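Local coordinates for protein neuraminidase (Influenza A virus, PDB 4K3Y) that forms the calcium-binding, glycosylated beta-propeller ectodomain of a bat influenza A neuraminidase-like protein, whose function is not established, at residues L310-T315 against F336-A341; Y126-D132 against N178-A182; G191-E195 against R219-E223. All coordinates share one frame; numbering follows the deposited sequence.

Interaction 1. Residues L310-T315 against F336-A341; sequences LLSNST and FWIEIA. With NAG (2-acetamido-2-deoxy-beta-D-glucopyranose), chain I.
The F336 ring is met by L310 at its edge: CD1 of L310 lies near the ring plane, 3.6 Å from CZ of F336, the two side chains arriving from opposite directions. CG1 of I338 sits at the same ring's edge, while the rings of F267 and F356 meet it at shallow tilts and that of W21 packs edge-to-face with it. A methyl set at an aromatic rim in this way illustrates how propeller blades are sealed together by apolar side chains. L311 and I338 continue the seam by sliding past each other, with CD1 of L311 3.8 Å from CD1 of I338. Further along, I340 brings CD1 to 4.1 Å from OG of S314, a hydroxyl whose bond goes to the chain terminus at G369.

Beyond the corner at S312 to S314 backbone bonding joins the apolar contact. The amide N of A341 donates to O of T315 over 2.7 Å, the N-H...O angle being 162°, and a water links N of T315 to O of A341. With OG1 beside the backbone N (chi1 -63°) and bonded to K286, T315 turns CG2 to within 3.8 Å of CB of A341. At the corner, N313 ND2 carries an N-linked sugar that hydrogen-bonds E75 and Q76 of the second subunit.

L310 and L311 both face F288 in a classic beta bulge on strand 306-311; the chain then turns the corner into strand 315-322, antiparallel neighbour of strand 335-343, and side chains of strand 349-359, F356 and I354, pack against the leucines.

Interaction 2. Residues Y126-D132 against N178-A182; sequences YGGIITD and NGTSA. With NAG (2-acetamido-2-deoxy-beta-D-glucopyranose), chain H.
Y126 covers the N178-G179 peptide where two outermost strands of neighbouring propeller blades come together. A type II' turn from Y126 to I129 links strand 121-126 to strand 129-134, and strands 129-132 and 180-182 run in nearly the same direction, 24° apart, with axes 6.3 Å from each other.

Van der Waals contact is dominated by the tyrosine. With CG anti to the backbone N (chi1 -168°), the Y126 ring lies over the peptide, C of N178 being 3.3 Å above the ring plane and over its centre; the ring and the N178 side-chain amide are inclined by only 23°. The phenol OH is held elsewhere, by D107, and R329 of the third subunit also packs on Y126. CG2 of T180 rests 3.7 Å from O of T131.

The covalent element is the glycan, bonded from N178 ND2 to C1 of its first sugar.

Two polar links complete the contact. T131 OG1 donates to O of G179, though the modelled length is too short to be trusted. The sounder bond belongs to D132, whose carboxylate takes up a backbone N-H of the next blade: N of S181 meets OD2 of D132 at 2.8 Å, nearly along the C-O axis.

Interaction 3. Residues G191-E195 against R219-E223; sequences GFNFE and RPFLE
F194 and P220 mark the closest backbone approach, CA to CA 6.7 Å, where the irregular segment 191-195 passes the start of strand 221-224 in the beta-propeller. This segment carries the chain from strand 180-187 of one blade to strand 197-202 of the next, so what it touches in 219-223 belongs to the blade it is about to enter.

The adhesion is apolar, and F194 does most of it. A chi1 of -162° swings the F194 ring to the far side from its own N and past P220, the two side chains running in opposite directions, so that CG of P220 meets the ring edge 3.4 Å from CD1 of F194. The P220 carbonyl carbon lies at that edge too, in the ring plane. L222 crosses the phenyl at about a right angle, its CB 3.7 Å from CZ of F194.

F232 of strand 230-233 packs edge-to-face with both F192 and F194, and H171 of the preceding blade touches F194, placing this aromatic group between two blades. The calcium ion, bound by N212, D216 and G262, is about 8 Å from the P220 side chain.

The backbone also meets the proline: O of N193 lies 3.6 Å from CG of P220.

Overall arrangement
Along the chain interaction 2 comes first, then interaction 3, then interaction 1, each closing before the next opens. They are spread round one propeller of six four-stranded antiparallel sheets and never touch. The centres of interactions 1 and 2 lie 34 Å apart, on opposite sides of the chain's centre. Interactions 2 and 3 have centres 27 Å apart, and interactions 1 and 3 have centres 24 Å apart. Strand 180-187 belongs to interaction 2, and the loop leaving it supplies one side of interaction 3. Interactions 1 and 3 include a chain passage from one blade to the next, while interaction 2 brings together the outermost strands of two blades. The third subunit packs on interaction 2, whereas interaction 1 reaches the second subunit through its N-linked sugar.

Interaction 1. Residues L310-T315 against F336-A341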
ATOM      1  N   LEU C 310     -21.289 -14.851  24.754  1.00 48.04           N
ATOM      2  CA  LEU C 310     -20.066 -14.380  24.091  1.00 47.82           C
ATOM      3  C   LEU C 310     -19.467 -13.079  24.666  1.00 56.27           C
ATOM      4  O   LEU C 310     -18.254 -13.013  24.911  1.00 48.92           O
ATOM      5  CB  LEU C 310     -20.290 -14.273  22.575  1.00 42.24           C
ATOM      6  CG  LEU C 310     -20.632 -15.608  21.871  1.00 48.88           C
ATOM      7  CD1 LEU C 310     -20.760 -15.476  20.346  1.00 45.06           C
ATOM      8  CD2 LEU C 310     -19.597 -16.670  22.207  1.00 40.30           C
ATOM      9  N   LEU C 311     -20.300 -12.059  24.894  1.00 52.37           N
ATOM     10  CA  LEU C 311     -19.818 -10.804  25.489  1.00 49.78           C
ATOM     11  C   LEU C 311     -20.629 -10.385  26.709  1.00 54.66           C
ATOM     12  O   LEU C 311     -21.798 -10.727  26.821  1.00 55.95           O
ATOM     13  CB  LEU C 311     -19.814  -9.670  24.468  1.00 52.23           C
ATOM     14  CG  LEU C 311     -18.792  -9.673  23.327  1.00 55.40           C
ATOM     15  CD1 LEU C 311     -19.366 -10.356  22.108  1.00 52.37           C
ATOM     16  CD2 LEU C 311     -18.464  -8.254  22.996  1.00 59.64           C
ATOM     17  N   SER C 312     -20.008  -9.621  27.605  1.00 63.33           N
ATOM     18  CA  SER C 312     -20.645  -9.189  28.852  1.00 61.94           C
ATOM     19  C   SER C 312     -20.290  -7.749  29.144  1.00 60.95           C
ATOM     20  O   SER C 312     -21.135  -6.940  29.516  1.00 62.56           O
ATOM     21  CB  SER C 312     -20.135 -10.035  30.009  1.00 50.40           C
ATOM     22  OG  SER C 312     -20.189 -11.401  29.658  1.00 87.63           O
ATOM     23  N   ASN C 313     -19.011  -7.456  28.985  1.00 59.77           N
ATOM     24  CA  ASN C 313     -18.460  -6.170  29.332  1.00 63.38           C
ATOM     25  C   ASN C 313     -19.046  -5.040  28.501  1.00 55.93           C
ATOM     26  O   ASN C 313     -19.367  -3.972  29.017  1.00 66.13           O
ATOM     27  CB  ASN C 313     -16.935  -6.189  29.143  1.00 74.74           C
ATOM     28  CG  ASN C 313     -16.208  -6.997  30.216  1.00 87.63           C
ATOM     29  OD1 ASN C 313     -16.803  -7.834  30.911  1.00 86.65           O
ATOM     30  ND2 ASN C 313     -14.899  -6.741  30.347  1.00 97.45           N
ATOM     31  N   SER C 314     -19.192  -5.264  27.208  1.00 53.78           N
ATOM     32  CA  SER C 314     -19.374  -4.130  26.317  1.00 57.30           C
ATOM     33  C   SER C 314     -20.814  -3.861  25.872  1.00 58.36           C
ATOM     34  O   SER C 314     -21.720  -4.696  26.033  1.00 53.66           O
ATOM     35  CB  SER C 314     -18.390  -4.212  25.129  1.00 59.98           C
ATOM     36  OG  SER C 314     -18.572  -5.408  24.429  1.00 60.74           O
ATOM     37  N   THR C 315     -21.009  -2.652  25.352  1.00 65.35           N
ATOM     38  CA  THR C 315     -22.317  -2.163  24.917  1.00 53.70           C
ATOM     39  C   THR C 315     -22.543  -2.457  23.430  1.00 48.02           C
ATOM     40  O   THR C 315     -21.823  -1.958  22.568  1.00 71.80           O
ATOM     41  CB  THR C 315     -22.434  -0.655  25.206  1.00 50.93           C
ATOM     42  OG1 THR C 315     -22.359  -0.451  26.620  1.00 56.72           O
ATOM     43  CG2 THR C 315     -23.741  -0.096  24.701  1.00 49.18           C
ATOM     44  N   PHE C 336     -20.533 -14.033  11.887  1.00 47.38           N
ATOM     45  CA  PHE C 336     -21.276 -12.802  12.162  1.00 57.51           C
ATOM     46  C   PHE C 336     -20.396 -11.687  12.727  1.00 61.17           C
ATOM     47  O   PHE C 336     -19.322 -11.941  13.301  1.00 50.71           O
ATOM     48  CB  PHE C 336     -22.535 -13.044  13.029  1.00 52.11           C
ATOM     49  CG  PHE C 336     -22.251 -13.583  14.394  1.00 51.24           C
ATOM     50  CD1 PHE C 336     -21.978 -12.717  15.450  1.00 62.91           C
ATOM     51  CD2 PHE C 336     -22.296 -14.952  14.642  1.00 49.38           C
ATOM     52  CE1 PHE C 336     -21.722 -13.211  16.730  1.00 57.21           C
ATOM     53  CE2 PHE C 336     -22.045 -15.456  15.927  1.00 56.06           C
ATOM     54  CZ  PHE C 336     -21.755 -14.582  16.967  1.00 51.43           C
ATOM     55  N   TRP C 337     -20.845 -10.452  12.511  1.00 54.11           N
ATOM     56  CA  TRP C 337     -20.190  -9.288  13.081  1.00 52.26           C
ATOM     57  C   TRP C 337     -21.133  -8.632  14.087  1.00 47.89           C
ATOM     58  O   TRP C 337     -22.348  -8.613  13.891  1.00 46.42           O
ATOM     59  CB  TRP C 337     -19.792  -8.281  11.994  1.00 49.65           C
ATOM     60  CG  TRP C 337     -20.945  -7.869  11.103  1.00 46.52           C
ATOM     61  CD1 TRP C 337     -21.227  -8.362   9.870  1.00 48.38           C
ATOM     62  CD2 TRP C 337     -21.955  -6.880  11.380  1.00 42.86           C
ATOM     63  NE1 TRP C 337     -22.338  -7.748   9.352  1.00 53.12           N
ATOM     64  CE2 TRP C 337     -22.807  -6.833  10.256  1.00 46.96           C
ATOM     65  CE3 TRP C 337     -22.220  -6.031  12.465  1.00 45.00           C
ATOM     66  CZ2 TRP C 337     -23.921  -5.983  10.186  1.00 45.97           C
ATOM     67  CZ3 TRP C 337     -23.329  -5.185  12.394  1.00 55.74           C
ATOM     68  CH2 TRP C 337     -24.164  -5.170  11.260  1.00 50.04           C
ATOM     69  N   ILE C 338     -20.551  -8.097  15.156  1.00 47.29           N
ATOM     70  CA  ILE C 338     -21.269  -7.345  16.167  1.00 47.17           C
ATOM     71  C   ILE C 338     -20.696  -5.938  16.294  1.00 53.63           C
ATOM     72  O   ILE C 338     -19.539  -5.781  16.686  1.00 58.64           O
ATOM     73  CB  ILE C 338     -21.091  -7.991  17.546  1.00 60.23           C
ATOM     74  CG1 ILE C 338     -21.452  -9.482  17.517  1.00 65.02           C
ATOM     75  CG2 ILE C 338     -21.888  -7.223  18.608  1.00 51.41           C
ATOM     76  CD1 ILE C 338     -21.308 -10.158  18.888  1.00 58.48           C
ATOM     77  N   GLU C 339     -21.500  -4.917  15.990  1.00 59.96           N
ATOM     78  CA  GLU C 339     -21.105  -3.526  16.272  1.00 51.67           C
ATOM     79  C   GLU C 339     -21.235  -3.171  17.779  1.00 53.19           C
ATOM     80  O   GLU C 339     -22.232  -3.477  18.441  1.00 57.55           O
ATOM     81  CB  GLU C 339     -21.860  -2.536  15.377  1.00 50.70           C
ATOM     82  CG  GLU C 339     -21.236  -1.133  15.303  1.00 57.64           C
ATOM     83  CD  GLU C 339     -21.864  -0.250  14.212  1.00 71.17           C
ATOM     84  OE1 GLU C 339     -23.116  -0.252  14.045  1.00 62.21           O
ATOM     85  OE2 GLU C 339     -21.094   0.451  13.515  1.00 67.84           O
ATOM     86  N   ILE C 340     -20.192  -2.521  18.283  1.00 45.97           N
ATOM     87  CA  ILE C 340     -19.942  -2.242  19.696  1.00 38.90           C
ATOM     88  C   ILE C 340     -19.897  -0.722  19.921  1.00 52.53           C
ATOM     89  O   ILE C 340     -19.265   0.001  19.151  1.00 57.24           O
ATOM     90  CB  ILE C 340     -18.532  -2.829  20.051  1.00 43.96           C
ATOM     91  CG1 ILE C 340     -18.573  -4.346  20.023  1.00 45.47           C
ATOM     92  CG2 ILE C 340     -17.986  -2.322  21.356  1.00 56.38           C
ATOM     93  CD1 ILE C 340     -19.866  -4.889  20.536  1.00 63.73           C
ATOM     94  N   ALA C 341     -20.554  -0.216  20.956  1.00 61.55           N
ATOM     95  CA  ALA C 341     -20.340   1.185  21.321  1.00 57.26           C
ATOM     96  C   ALA C 341     -18.988   1.279  22.021  1.00 60.72           C
ATOM     97  O   ALA C 341     -18.717   0.508  22.941  1.00 76.58           O
ATOM     98  CB  ALA C 341     -21.435   1.675  22.222  1.00 45.16           C
TER
HETATM   99  C1  NAG I   1     -14.223  -7.573  31.312  1.00 92.70           C
HETATM  100  C2  NAG I   1     -12.824  -7.681  30.704  1.00 89.07           C
HETATM  101  C3  NAG I   1     -11.861  -8.363  31.662  1.00 92.55           C
HETATM  102  C4  NAG I   1     -11.955  -7.775  33.065  1.00103.08           C
HETATM  103  C5  NAG I   1     -13.408  -7.688  33.508  1.00109.24           C
HETATM  104  C6  NAG I   1     -13.564  -7.028  34.871  1.00118.45           C
HETATM  105  C7  NAG I   1     -12.599  -7.971  28.266  1.00 82.92           C
HETATM  106  C8  NAG I   1     -12.401  -9.032  27.225  1.00 65.01           C
HETATM  107  N2  NAG I   1     -12.865  -8.457  29.481  1.00 92.66           N
HETATM  108  O3  NAG I   1     -10.542  -8.262  31.172  1.00 92.89           O
HETATM  109  O4  NAG I   1     -11.259  -8.624  33.940  1.00105.83           O
HETATM  110  O5  NAG I   1     -14.116  -6.926  32.559  1.00100.40           O
HETATM  111  O6  NAG I   1     -13.692  -5.634  34.696  1.00127.74           O
HETATM  112  O7  NAG I   1     -12.531  -6.767  27.981  1.00 74.77           O
HETATM  113  O   HOH W   1     -18.665  -0.981  24.898  1.00 51.55           O

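Interaction 2. Residues Y126-D132 against N178-A182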
ATOM      1  N   TYR C 126     -20.246  -0.221  -9.350  1.00 72.02           N
ATOM      2  CA  TYR C 126     -19.625  -1.492  -9.702  1.00 70.36           C
ATOM      3  C   TYR C 126     -18.182  -1.207 -10.111  1.00 75.28           C
ATOM      4  O   TYR C 126     -17.945  -0.482 -11.080  1.00 79.79           O
ATOM      5  CB  TYR C 126     -20.390  -2.114 -10.850  1.00 68.02           C
ATOM      6  CG  TYR C 126     -20.020  -3.542 -11.111  1.00 67.47           C
ATOM      7  CD1 TYR C 126     -20.490  -4.554 -10.288  1.00 50.51           C
ATOM      8  CD2 TYR C 126     -19.204  -3.886 -12.187  1.00 67.44           C
ATOM      9  CE1 TYR C 126     -20.166  -5.877 -10.526  1.00 65.25           C
ATOM     10  CE2 TYR C 126     -18.867  -5.209 -12.436  1.00 71.18           C
ATOM     11  CZ  TYR C 126     -19.348  -6.206 -11.601  1.00 78.64           C
ATOM     12  OH  TYR C 126     -19.018  -7.529 -11.832  1.00 75.11           O
ATOM     13  N   GLY C 127     -17.217  -1.779  -9.393  1.00 80.45           N
ATOM     14  CA  GLY C 127     -15.886  -1.193  -9.373  1.00 41.36           C
ATOM     15  C   GLY C 127     -16.110   0.134  -8.681  1.00 96.11           C
ATOM     16  O   GLY C 127     -16.832   0.197  -7.664  1.00103.43           O
ATOM     17  N   GLY C 128     -15.541   1.207  -9.217  1.00 85.17           N
ATOM     18  CA  GLY C 128     -15.891   2.523  -8.709  1.00 82.35           C
ATOM     19  C   GLY C 128     -16.871   3.229  -9.619  1.00 78.09           C
ATOM     20  O   GLY C 128     -17.101   4.429  -9.469  1.00 75.44           O
ATOM     21  N   ILE C 129     -17.444   2.472 -10.553  1.00 77.41           N
ATOM     22  CA  ILE C 129     -18.266   3.019 -11.629  1.00 70.44           C
ATOM     23  C   ILE C 129     -19.756   2.996 -11.284  1.00 75.35           C
ATOM     24  O   ILE C 129     -20.301   1.943 -10.932  1.00 82.70           O
ATOM     25  CB  ILE C 129     -18.085   2.194 -12.921  1.00 70.50           C
ATOM     26  CG1 ILE C 129     -16.603   2.018 -13.262  1.00 77.03           C
ATOM     27  CG2 ILE C 129     -18.854   2.815 -14.079  1.00 65.86           C
ATOM     28  CD1 ILE C 129     -15.890   3.300 -13.553  1.00 72.66           C
ATOM     29  N   ILE C 130     -20.412   4.148 -11.404  1.00 60.51           N
ATOM     30  CA  ILE C 130     -21.862   4.217 -11.233  1.00 73.42           C
ATOM     31  C   ILE C 130     -22.530   3.440 -12.361  1.00 66.97           C
ATOM     32  O   ILE C 130     -22.278   3.702 -13.536  1.00 69.57           O
ATOM     33  CB  ILE C 130     -22.362   5.667 -11.212  1.00 78.98           C
ATOM     34  CG1 ILE C 130     -21.872   6.357  -9.945  1.00 80.40           C
ATOM     35  CG2 ILE C 130     -23.883   5.719 -11.260  1.00 78.45           C
ATOM     36  CD1 ILE C 130     -21.987   7.838 -10.024  1.00 93.47           C
ATOM     37  N   THR C 131     -23.362   2.471 -12.006  1.00 51.68           N
ATOM     38  CA  THR C 131     -23.886   1.563 -13.017  1.00 56.56           C
ATOM     39  C   THR C 131     -25.408   1.563 -13.033  1.00 73.62           C
ATOM     40  O   THR C 131     -26.029   1.123 -14.009  1.00 76.96           O
ATOM     41  CB  THR C 131     -23.342   0.131 -12.836  1.00 58.83           C
ATOM     42  OG1 THR C 131     -23.528  -0.283 -11.474  1.00 76.60           O
ATOM     43  CG2 THR C 131     -21.857   0.080 -13.177  1.00 48.63           C
ATOM     44  N   ASP C 132     -26.001   2.066 -11.952  1.00 66.24           N
ATOM     45  CA  ASP C 132     -27.443   2.192 -11.878  1.00 74.82           C
ATOM     46  C   ASP C 132     -27.844   3.152 -10.772  1.00 79.12           C
ATOM     47  O   ASP C 132     -27.018   3.575  -9.966  1.00 73.09           O
ATOM     48  CB  ASP C 132     -28.093   0.822 -11.646  1.00 85.12           C
ATOM     49  CG  ASP C 132     -29.313   0.589 -12.533  1.00 94.48           C
ATOM     50  OD1 ASP C 132     -29.935   1.577 -13.006  1.00 89.71           O
ATOM     51  OD2 ASP C 132     -29.643  -0.596 -12.758  1.00100.79           O
ATOM     52  N   ASN C 178     -23.527  -7.535 -12.726  1.00 73.36           N
ATOM     53  CA  ASN C 178     -22.429  -6.614 -13.040  1.00 82.95           C
ATOM     54  C   ASN C 178     -22.724  -5.145 -12.737  1.00 74.30           C
ATOM     55  O   ASN C 178     -22.301  -4.255 -13.473  1.00 73.62           O
ATOM     56  CB  ASN C 178     -22.016  -6.731 -14.514  1.00 88.51           C
ATOM     57  CG  ASN C 178     -21.393  -8.075 -14.854  1.00 92.59           C
ATOM     58  OD1 ASN C 178     -21.317  -8.986 -14.014  1.00 90.61           O
ATOM     59  ND2 ASN C 178     -20.954  -8.209 -16.113  1.00 98.34           N
ATOM     60  N   GLY C 179     -23.470  -4.889 -11.671  1.00 74.52           N
ATOM     61  CA  GLY C 179     -23.755  -3.523 -11.285  1.00 72.84           C
ATOM     62  C   GLY C 179     -25.034  -2.941 -11.855  1.00 71.78           C
ATOM     63  O   GLY C 179     -25.382  -1.799 -11.541  1.00 73.49           O
ATOM     64  N   THR C 180     -25.740  -3.696 -12.692  1.00 67.97           N
ATOM     65  CA  THR C 180     -27.025  -3.201 -13.186  1.00 75.48           C
ATOM     66  C   THR C 180     -28.197  -4.040 -12.694  1.00 76.53           C
ATOM     67  O   THR C 180     -28.056  -5.239 -12.415  1.00 69.75           O
ATOM     68  CB  THR C 180     -27.077  -3.046 -14.720  1.00 76.29           C
ATOM     69  OG1 THR C 180     -27.214  -4.335 -15.328  1.00 90.78           O
ATOM     70  CG2 THR C 180     -25.819  -2.325 -15.239  1.00 74.11           C
ATOM     71  N   SER C 181     -29.346  -3.378 -12.572  1.00 77.73           N
ATOM     72  CA  SER C 181     -30.564  -3.994 -12.063  1.00 76.94           C
ATOM     73  C   SER C 181     -31.118  -4.964 -13.090  1.00 80.94           C
ATOM     74  O   SER C 181     -31.471  -4.567 -14.194  1.00 73.33           O
ATOM     75  CB  SER C 181     -31.601  -2.916 -11.747  1.00 74.87           C
ATOM     76  OG  SER C 181     -32.834  -3.485 -11.343  1.00 87.18           O
ATOM     77  N   ALA C 182     -31.183  -6.241 -12.736  1.00 87.43           N
ATOM     78  CA  ALA C 182     -31.704  -7.239 -13.659  1.00 85.40           C
ATOM     79  C   ALA C 182     -33.131  -7.610 -13.291  1.00 87.12           C
ATOM     80  O   ALA C 182     -33.515  -8.779 -13.385  1.00 93.68           O
ATOM     81  CB  ALA C 182     -30.820  -8.470 -13.660  1.00 79.05           C
TER
HETATM   82  C1  NAG H   1     -20.230  -9.440 -16.321  1.00103.04           C
HETATM   83  C2  NAG H   1     -20.760 -10.000 -17.641  1.00101.60           C
HETATM   84  C3  NAG H   1     -19.990 -11.255 -18.031  1.00104.05           C
HETATM   85  C4  NAG H   1     -18.487 -11.012 -17.981  1.00114.07           C
HETATM   86  C5  NAG H   1     -18.053 -10.371 -16.664  1.00100.32           C
HETATM   87  C6  NAG H   1     -16.586  -9.945 -16.708  1.00 87.10           C
HETATM   88  C7  NAG H   1     -23.120  -9.675 -18.221  1.00 95.68           C
HETATM   89  C8  NAG H   1     -24.426 -10.407 -18.371  1.00 78.36           C
HETATM   90  N2  NAG H   1     -22.175 -10.317 -17.534  1.00 94.33           N
HETATM   91  O3  NAG H   1     -20.372 -11.679 -19.323  1.00 99.29           O
HETATM   92  O4  NAG H   1     -17.828 -12.250 -18.152  1.00135.38           O
HETATM   93  O5  NAG H   1     -18.833  -9.227 -16.391  1.00102.64           O
HETATM   94  O6  NAG H   1     -16.443  -8.812 -17.539  1.00 82.46           O
HETATM   95  O7  NAG H   1     -22.957  -8.548 -18.706  1.00101.46           O

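Interaction 3. Residues G191-E195 against R219-E223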
ATOM      1  N   GLY C 191     -48.846  -6.037   7.180  1.00 78.99           N
ATOM      2  CA  GLY C 191     -49.012  -6.372   8.582  1.00 69.09           C
ATOM      3  C   GLY C 191     -47.735  -6.439   9.394  1.00 76.26           C
ATOM      4  O   GLY C 191     -47.799  -6.587  10.613  1.00 76.16           O
ATOM      5  N   PHE C 192     -46.577  -6.349   8.734  1.00 78.51           N
ATOM      6  CA  PHE C 192     -45.298  -6.255   9.450  1.00 73.51           C
ATOM      7  C   PHE C 192     -44.287  -5.321   8.791  1.00 79.55           C
ATOM      8  O   PHE C 192     -44.516  -4.794   7.698  1.00 87.56           O
ATOM      9  CB  PHE C 192     -44.663  -7.634   9.662  1.00 76.25           C
ATOM     10  CG  PHE C 192     -44.265  -8.330   8.389  1.00 78.38           C
ATOM     11  CD1 PHE C 192     -45.215  -8.981   7.619  1.00 82.65           C
ATOM     12  CD2 PHE C 192     -42.942  -8.348   7.970  1.00 77.82           C
ATOM     13  CE1 PHE C 192     -44.859  -9.628   6.449  1.00 79.91           C
ATOM     14  CE2 PHE C 192     -42.574  -8.997   6.795  1.00 79.56           C
ATOM     15  CZ  PHE C 192     -43.537  -9.638   6.036  1.00 73.59           C
ATOM     16  N   ASN C 193     -43.166  -5.132   9.482  1.00 74.07           N
ATOM     17  CA  ASN C 193     -42.063  -4.298   9.006  1.00 60.74           C
ATOM     18  C   ASN C 193     -40.778  -5.141   8.859  1.00 62.42           C
ATOM     19  O   ASN C 193     -40.528  -6.040   9.670  1.00 68.41           O
ATOM     20  CB  ASN C 193     -41.866  -3.117   9.964  1.00 57.01           C
ATOM     21  CG  ASN C 193     -40.636  -2.288   9.637  1.00 66.20           C
ATOM     22  OD1 ASN C 193     -40.441  -1.859   8.490  1.00 63.23           O
ATOM     23  ND2 ASN C 193     -39.786  -2.064  10.648  1.00 55.47           N
ATOM     24  N   PHE C 194     -39.971  -4.857   7.832  1.00 56.68           N
ATOM     25  CA  PHE C 194     -38.825  -5.704   7.494  1.00 58.07           C
ATOM     26  C   PHE C 194     -37.554  -4.907   7.152  1.00 63.54           C
ATOM     27  O   PHE C 194     -37.139  -4.849   5.981  1.00 61.04           O
ATOM     28  CB  PHE C 194     -39.199  -6.618   6.318  1.00 52.70           C
ATOM     29  CG  PHE C 194     -38.295  -7.811   6.161  1.00 64.05           C
ATOM     30  CD1 PHE C 194     -38.329  -8.844   7.092  1.00 64.36           C
ATOM     31  CD2 PHE C 194     -37.421  -7.915   5.075  1.00 58.90           C
ATOM     32  CE1 PHE C 194     -37.500  -9.967   6.958  1.00 61.36           C
ATOM     33  CE2 PHE C 194     -36.597  -9.032   4.934  1.00 54.15           C
ATOM     34  CZ  PHE C 194     -36.637 -10.060   5.881  1.00 58.16           C
ATOM     35  N   GLU C 195     -36.929  -4.304   8.162  1.00 61.64           N
ATOM     36  CA  GLU C 195     -35.748  -3.448   7.925  1.00 62.54           C
ATOM     37  C   GLU C 195     -34.420  -4.171   8.128  1.00 54.30           C
ATOM     38  O   GLU C 195     -34.349  -5.139   8.882  1.00 55.12           O
ATOM     39  CB  GLU C 195     -35.779  -2.204   8.825  1.00 56.44           C
ATOM     40  CG  GLU C 195     -37.029  -1.343   8.678  1.00 58.09           C
ATOM     41  CD  GLU C 195     -36.999  -0.430   7.462  1.00 76.28           C
ATOM     42  OE1 GLU C 195     -35.898  -0.066   6.983  1.00 93.36           O
ATOM     43  OE2 GLU C 195     -38.094  -0.065   6.992  1.00 86.19           O
ATOM     44  N   ARG C 219     -38.112 -11.568  15.423  1.00 62.28           N
ATOM     45  CA  ARG C 219     -37.585 -11.059  14.158  1.00 59.00           C
ATOM     46  C   ARG C 219     -38.244 -11.726  12.951  1.00 69.61           C
ATOM     47  O   ARG C 219     -38.433 -12.940  12.942  1.00 74.10           O
ATOM     48  CB  ARG C 219     -36.055 -11.197  14.108  1.00 47.64           C
ATOM     49  CG  ARG C 219     -35.315 -10.454  15.232  1.00 42.61           C
ATOM     50  CD  ARG C 219     -33.804 -10.595  15.100  1.00 49.13           C
ATOM     51  NE  ARG C 219     -33.078  -9.644  15.942  1.00 53.56           N
ATOM     52  CZ  ARG C 219     -32.954  -8.345  15.675  1.00 53.67           C
ATOM     53  NH1 ARG C 219     -33.503  -7.824  14.585  1.00 47.95           N
ATOM     54  NH2 ARG C 219     -32.280  -7.559  16.502  1.00 66.73           N
ATOM     55  N   PRO C 220     -38.611 -10.929  11.930  1.00 76.36           N
ATOM     56  CA  PRO C 220     -39.182 -11.523  10.712  1.00 57.30           C
ATOM     57  C   PRO C 220     -38.113 -12.244   9.888  1.00 56.89           C
ATOM     58  O   PRO C 220     -36.926 -11.885   9.963  1.00 58.08           O
ATOM     59  CB  PRO C 220     -39.727 -10.304   9.952  1.00 56.57           C
ATOM     60  CG  PRO C 220     -38.892  -9.142  10.441  1.00 63.45           C
ATOM     61  CD  PRO C 220     -38.606  -9.451  11.888  1.00 75.20           C
ATOM     62  N   PHE C 221     -38.536 -13.240   9.110  1.00 55.71           N
ATOM     63  CA  PHE C 221     -37.620 -14.076   8.337  1.00 59.76           C
ATOM     64  C   PHE C 221     -38.029 -14.220   6.865  1.00 66.78           C
ATOM     65  O   PHE C 221     -39.212 -14.296   6.547  1.00 72.93           O
ATOM     66  CB  PHE C 221     -37.541 -15.458   8.972  1.00 67.05           C
ATOM     67  CG  PHE C 221     -36.286 -16.201   8.645  1.00 72.19           C
ATOM     68  CD1 PHE C 221     -35.119 -15.942   9.348  1.00 81.44           C
ATOM     69  CD2 PHE C 221     -36.264 -17.165   7.648  1.00 79.31           C
ATOM     70  CE1 PHE C 221     -33.945 -16.626   9.063  1.00 84.11           C
ATOM     71  CE2 PHE C 221     -35.092 -17.857   7.353  1.00 85.27           C
ATOM     72  CZ  PHE C 221     -33.931 -17.585   8.064  1.00 85.46           C
ATOM     73  N   LEU C 222     -37.039 -14.280   5.980  1.00 58.26           N
ATOM     74  CA  LEU C 222     -37.273 -14.416   4.551  1.00 62.84           C
ATOM     75  C   LEU C 222     -36.380 -15.517   3.982  1.00 75.65           C
ATOM     76  O   LEU C 222     -35.248 -15.717   4.441  1.00 75.33           O
ATOM     77  CB  LEU C 222     -36.925 -13.101   3.838  1.00 74.54           C
ATOM     78  CG  LEU C 222     -37.763 -12.550   2.679  1.00 76.88           C
ATOM     79  CD1 LEU C 222     -36.900 -11.665   1.788  1.00 74.59           C
ATOM     80  CD2 LEU C 222     -38.454 -13.628   1.865  1.00 73.71           C
ATOM     81  N   GLU C 223     -36.900 -16.238   2.993  1.00 83.61           N
ATOM     82  CA  GLU C 223     -36.074 -17.094   2.145  1.00 76.31           C
ATOM     83  C   GLU C 223     -36.540 -16.923   0.698  1.00 72.29           C
ATOM     84  O   GLU C 223     -37.718 -16.651   0.446  1.00 71.43           O
ATOM     85  CB  GLU C 223     -36.108 -18.559   2.600  1.00 76.12           C
ATOM     86  CG  GLU C 223     -37.417 -19.300   2.346  1.00100.10           C
ATOM     87  CD  GLU C 223     -37.380 -20.738   2.852  1.00114.48           C
ATOM     88  OE1 GLU C 223     -36.539 -21.037   3.736  1.00116.12           O
ATOM     89  OE2 GLU C 223     -38.188 -21.564   2.358  1.00112.57           O
TER